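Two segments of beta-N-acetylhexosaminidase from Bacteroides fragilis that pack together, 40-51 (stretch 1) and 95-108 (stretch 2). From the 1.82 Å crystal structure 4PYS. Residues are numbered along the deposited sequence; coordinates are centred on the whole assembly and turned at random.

Stretch 1 (40-51) GSFIRLFYEKLV
Stretch 2 95-108: DDAGFIYAIQSLRQ

How do the two backbones lie against each other? Helix 43-49 of stretch 1 and helix 96-108 of stretch 2 run side by side in the same direction, their axes only 9° from parallel and 9.8 Å apart at closest approach. Three CA-CA pairs mark the register: Phe42 with Ile100 at 5.8 Å, Phe46 with Ile103 at 6.5 Å and Leu50 with Arg107 at 6.6 Å. Each helix keeps its own backbone hydrogen bonds, such as Lys49 N to Leu45 O (2.9 Å) and Ile103 N to Phe99 O (3.0 Å). Asp95 (chi1 p) caps the second helix, its OD1 accepting from Gly98 N at 3.0 Å. No hydrogen bond crosses between the stretches; 677 Å² is buried, and most of the close contacts are between apolar side chains.

What does the beginning of stretch 1 meet? The CA-to-CB bond of Ser41 (phi/psi -81/-30, chi1 p) points toward stretch 2, where the side chain meets Asp96 (m). Ser41 OG lies 2.8 Å from Asp96 OD2, but the angle is too poor for a hydrogen bond. Phe42 (-110/-13) also points toward stretch 2, and its p rotamer with chi2 86° lays the ring against Phe99 (m, chi2 -52°). The ring centroids are 4.6 Å apart and the planes 33° from each other, an oblique aromatic pair in which Phe42 CE2 comes within 3.5 Å of Phe99 CD2. Phe99 CB sits over one face of the Phe42 ring, 3.9 Å from its centroid, as a CH-pi contact. At the root of the ring, Phe42 CB touches Ile100 CG1 at 3.9 Å, while Phe42 CD1 meets Ile103 CD1 at 3.9 Å.

Which residues of the first helix fill the middle? Leu45 (-69/-40, chi1 t, chi2 p) points toward stretch 2 and sends CD2 to Ile100 CG2 at 3.7 Å and to Ile103 CG2 at 4.1 Å. Phe46 (-61/-46, t, chi2 86°) leaves sideways, yet its CB is 3.8 Å from Ile103 CD1, and Ile103 CG1 lies at the edge of its ring. Both isoleucines adopt chi1 m, chi2 t. Ile103, pointing toward stretch 1, thus packs with both Phe42 and Phe46 as well as Leu45.

How does the contact finish at the end of the helix? Lys49 (-107/-23, chi m, m, t, t) places CE over one face of the Arg107 guanidinium, 3.7 Å from NH1. The two like charges are close, with Lys49 NZ 4.1 Å from Arg107 NH2, but each has a partner in its own stretch: Lys49 NZ forms a salt bridge with Glu48 OE2 at 3.0 Å, and Arg107 NH1 donates to Gln104 OE1 at 2.9 Å. Arg107 takes chi1 m, chi2 t, chi3 p. Leu50 (-123/-65, m, t), the first residue to leave helical geometry, still points toward stretch 2. Its CD1 packs 3.8 Å from Ile103 CG2 and 4.0 Å from Leu106 CB, while its CD2 lies 3.9 Å from Arg107 CA, closing the apolar seam.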

# COMPACT_ATOMS: atom_id res chain seq x y z
N GLY A 40 9.69 -22.70 -0.76
CA GLY A 40 10.04 -21.81 -1.85
C GLY A 40 9.48 -20.39 -1.82
O GLY A 40 10.12 -19.45 -2.30
N SER A 41 8.29 -20.22 -1.25
CA SER A 41 7.61 -18.93 -1.33
C SER A 41 8.11 -17.91 -0.30
O SER A 41 8.06 -16.70 -0.54
CB SER A 41 6.13 -19.12 -1.11
OG SER A 41 5.92 -19.41 0.26
N PHE A 42 8.57 -18.39 0.86
CA PHE A 42 9.00 -17.48 1.92
C PHE A 42 10.51 -17.50 2.14
O PHE A 42 11.05 -16.62 2.80
CB PHE A 42 8.27 -17.78 3.23
CG PHE A 42 8.50 -19.16 3.77
CD1 PHE A 42 9.60 -19.42 4.58
CD2 PHE A 42 7.61 -20.19 3.50
CE1 PHE A 42 9.82 -20.68 5.10
CE2 PHE A 42 7.82 -21.45 4.01
CZ PHE A 42 8.93 -21.69 4.81
N ILE A 43 11.18 -18.48 1.57
CA ILE A 43 12.56 -18.73 1.94
C ILE A 43 13.57 -17.69 1.42
O ILE A 43 14.61 -17.48 2.04
CB ILE A 43 13.00 -20.17 1.56
CG1 ILE A 43 14.08 -20.65 2.51
CG2 ILE A 43 13.42 -20.25 0.10
CD1 ILE A 43 13.68 -20.55 3.98
N ARG A 44 13.26 -17.04 0.30
CA ARG A 44 14.16 -16.00 -0.20
C ARG A 44 14.26 -14.84 0.79
O ARG A 44 15.33 -14.24 0.96
CB ARG A 44 13.71 -15.51 -1.58
CG ARG A 44 14.09 -16.46 -2.71
CD ARG A 44 13.80 -15.86 -4.08
NE ARG A 44 12.44 -16.16 -4.53
CZ ARG A 44 12.09 -17.27 -5.17
NH1 ARG A 44 13.01 -18.19 -5.44
NH2 ARG A 44 10.83 -17.46 -5.55
N LEU A 45 13.17 -14.54 1.48
CA LEU A 45 13.18 -13.48 2.50
C LEU A 45 14.02 -13.89 3.70
O LEU A 45 14.76 -13.07 4.27
CB LEU A 45 11.75 -13.12 2.94
CG LEU A 45 11.62 -11.96 3.93
CD1 LEU A 45 12.11 -10.65 3.29
CD2 LEU A 45 10.17 -11.80 4.40
N PHE A 46 13.90 -15.15 4.10
CA PHE A 46 14.70 -15.67 5.20
C PHE A 46 16.19 -15.59 4.87
O PHE A 46 17.00 -15.16 5.71
CB PHE A 46 14.31 -17.13 5.50
CG PHE A 46 15.09 -17.75 6.61
CD1 PHE A 46 14.68 -17.59 7.93
CD2 PHE A 46 16.25 -18.47 6.35
CE1 PHE A 46 15.41 -18.13 8.97
CE2 PHE A 46 16.99 -19.03 7.39
CZ PHE A 46 16.57 -18.86 8.70
N TYR A 47 16.57 -15.99 3.66
CA TYR A 47 17.98 -15.96 3.27
C TYR A 47 18.51 -14.52 3.24
O TYR A 47 19.67 -14.26 3.55
CB TYR A 47 18.18 -16.60 1.89
CG TYR A 47 17.92 -18.09 1.83
CD1 TYR A 47 18.14 -18.91 2.93
CD2 TYR A 47 17.44 -18.68 0.66
CE1 TYR A 47 17.89 -20.27 2.87
CE2 TYR A 47 17.20 -20.03 0.59
CZ TYR A 47 17.42 -20.83 1.70
OH TYR A 47 17.17 -22.18 1.62
N GLU A 48 17.64 -13.59 2.87
CA GLU A 48 18.04 -12.20 2.75
C GLU A 48 18.17 -11.50 4.11
O GLU A 48 19.05 -10.65 4.29
CB GLU A 48 17.02 -11.46 1.88
CG GLU A 48 17.35 -10.00 1.63
CD GLU A 48 16.25 -9.30 0.85
OE1 GLU A 48 15.86 -9.80 -0.23
OE2 GLU A 48 15.78 -8.25 1.33
N LYS A 49 17.31 -11.85 5.06
CA LYS A 49 17.18 -11.06 6.28
C LYS A 49 17.77 -11.72 7.52
O LYS A 49 18.12 -11.04 8.48
CB LYS A 49 15.71 -10.73 6.55
CG LYS A 49 15.00 -9.93 5.45
CD LYS A 49 15.68 -8.59 5.16
CE LYS A 49 14.76 -7.67 4.34
NZ LYS A 49 15.50 -6.47 3.79
N LEU A 50 17.90 -13.05 7.50
CA LEU A 50 18.29 -13.79 8.70
C LEU A 50 19.55 -14.65 8.54
O LEU A 50 20.57 -14.40 9.20
CB LEU A 50 17.12 -14.65 9.20
CG LEU A 50 15.95 -13.83 9.76
CD1 LEU A 50 14.70 -14.68 9.93
CD2 LEU A 50 16.37 -13.23 11.09
N VAL A 51 19.48 -15.67 7.69
CA VAL A 51 20.60 -16.59 7.49
C VAL A 51 20.79 -16.85 6.01
O VAL A 51 19.87 -17.33 5.35
CB VAL A 51 20.32 -17.96 8.17
CG1 VAL A 51 21.51 -18.91 7.98
CG2 VAL A 51 20.00 -17.78 9.64
N ASP A 95 -0.55 -20.32 6.28
CA ASP A 95 -0.30 -20.02 4.87
C ASP A 95 1.05 -19.32 4.72
O ASP A 95 1.70 -19.00 5.71
CB ASP A 95 -1.43 -19.13 4.31
CG ASP A 95 -1.75 -17.95 5.23
OD1 ASP A 95 -0.82 -17.23 5.62
OD2 ASP A 95 -2.94 -17.76 5.58
N ASP A 96 1.48 -19.08 3.48
CA ASP A 96 2.79 -18.47 3.28
C ASP A 96 2.92 -17.08 3.90
O ASP A 96 3.99 -16.71 4.36
CB ASP A 96 3.13 -18.40 1.79
CG ASP A 96 3.37 -19.77 1.19
OD1 ASP A 96 3.81 -20.69 1.92
OD2 ASP A 96 3.14 -19.92 -0.03
N ALA A 97 1.84 -16.30 3.91
CA ALA A 97 1.87 -14.97 4.53
C ALA A 97 2.29 -15.06 5.99
O ALA A 97 3.10 -14.27 6.48
CB ALA A 97 0.52 -14.30 4.40
N GLY A 98 1.72 -16.03 6.70
CA GLY A 98 2.09 -16.26 8.09
C GLY A 98 3.57 -16.50 8.27
O GLY A 98 4.17 -15.98 9.20
N PHE A 99 4.18 -17.30 7.39
CA PHE A 99 5.61 -17.56 7.50
C PHE A 99 6.42 -16.29 7.28
O PHE A 99 7.44 -16.06 7.92
CB PHE A 99 6.04 -18.62 6.48
CG PHE A 99 5.67 -20.03 6.86
CD1 PHE A 99 6.01 -20.55 8.11
CD2 PHE A 99 5.00 -20.85 5.96
CE1 PHE A 99 5.68 -21.88 8.45
CE2 PHE A 99 4.65 -22.17 6.30
CZ PHE A 99 5.00 -22.68 7.55
N ILE A 100 5.98 -15.47 6.34
CA ILE A 100 6.66 -14.21 6.09
C ILE A 100 6.59 -13.28 7.30
O ILE A 100 7.59 -12.67 7.70
CB ILE A 100 6.10 -13.54 4.82
CG1 ILE A 100 6.60 -14.32 3.60
CG2 ILE A 100 6.52 -12.05 4.75
CD1 ILE A 100 5.91 -13.99 2.33
N TYR A 101 5.43 -13.22 7.92
CA TYR A 101 5.29 -12.36 9.08
C TYR A 101 6.06 -12.93 10.27
O TYR A 101 6.63 -12.16 11.05
CB TYR A 101 3.81 -12.12 9.41
CG TYR A 101 3.11 -11.39 8.28
CD1 TYR A 101 3.78 -10.40 7.56
CD2 TYR A 101 1.81 -11.71 7.90
CE1 TYR A 101 3.16 -9.72 6.50
CE2 TYR A 101 1.18 -11.03 6.84
CZ TYR A 101 1.87 -10.04 6.16
OH TYR A 101 1.26 -9.38 5.10
N ALA A 102 6.11 -14.25 10.40
CA ALA A 102 6.98 -14.85 11.42
C ALA A 102 8.44 -14.46 11.20
O ALA A 102 9.17 -14.18 12.16
CB ALA A 102 6.84 -16.39 11.44
N ILE A 103 8.88 -14.45 9.94
CA ILE A 103 10.24 -14.04 9.62
C ILE A 103 10.46 -12.59 10.02
O ILE A 103 11.50 -12.26 10.56
CB ILE A 103 10.56 -14.25 8.12
CG1 ILE A 103 10.75 -15.75 7.84
CG2 ILE A 103 11.82 -13.50 7.69
CD1 ILE A 103 10.70 -16.11 6.35
N GLN A 104 9.48 -11.73 9.77
CA GLN A 104 9.63 -10.33 10.15
C GLN A 104 9.75 -10.20 11.68
O GLN A 104 10.50 -9.38 12.18
CB GLN A 104 8.45 -9.48 9.65
CG GLN A 104 8.32 -9.39 8.13
CD GLN A 104 9.49 -8.65 7.48
OE1 GLN A 104 10.42 -8.19 8.15
NE2 GLN A 104 9.42 -8.53 6.16
N SER A 105 9.00 -11.01 12.42
CA SER A 105 9.15 -10.99 13.88
C SER A 105 10.51 -11.52 14.34
O SER A 105 11.11 -10.95 15.26
CB SER A 105 8.00 -11.76 14.56
OG SER A 105 6.78 -11.04 14.41
N LEU A 106 11.00 -12.59 13.72
CA LEU A 106 12.31 -13.14 14.08
C LEU A 106 13.41 -12.10 13.84
O LEU A 106 14.36 -12.01 14.62
CB LEU A 106 12.61 -14.42 13.28
CG LEU A 106 11.86 -15.68 13.71
CD1 LEU A 106 12.11 -16.82 12.71
CD2 LEU A 106 12.27 -16.11 15.11
N ARG A 107 13.27 -11.31 12.77
CA ARG A 107 14.24 -10.24 12.49
C ARG A 107 14.40 -9.31 13.67
O ARG A 107 15.51 -8.92 14.02
CB ARG A 107 13.75 -9.39 11.32
CG ARG A 107 13.97 -9.94 9.95
CD ARG A 107 13.42 -8.95 8.93
NE ARG A 107 14.29 -7.79 8.72
CZ ARG A 107 13.96 -6.75 7.95
NH1 ARG A 107 12.78 -6.73 7.35
NH2 ARG A 107 14.80 -5.74 7.78
N GLN A 108 13.27 -8.93 14.27
CA GLN A 108 13.27 -8.00 15.39
C GLN A 108 13.52 -8.67 16.74
O GLN A 108 13.90 -8.00 17.70
CB GLN A 108 11.95 -7.22 15.44
CG GLN A 108 11.79 -6.29 14.26
CD GLN A 108 10.56 -5.42 14.35
OE1 GLN A 108 10.19 -4.95 15.43
NE2 GLN A 108 9.92 -5.19 13.21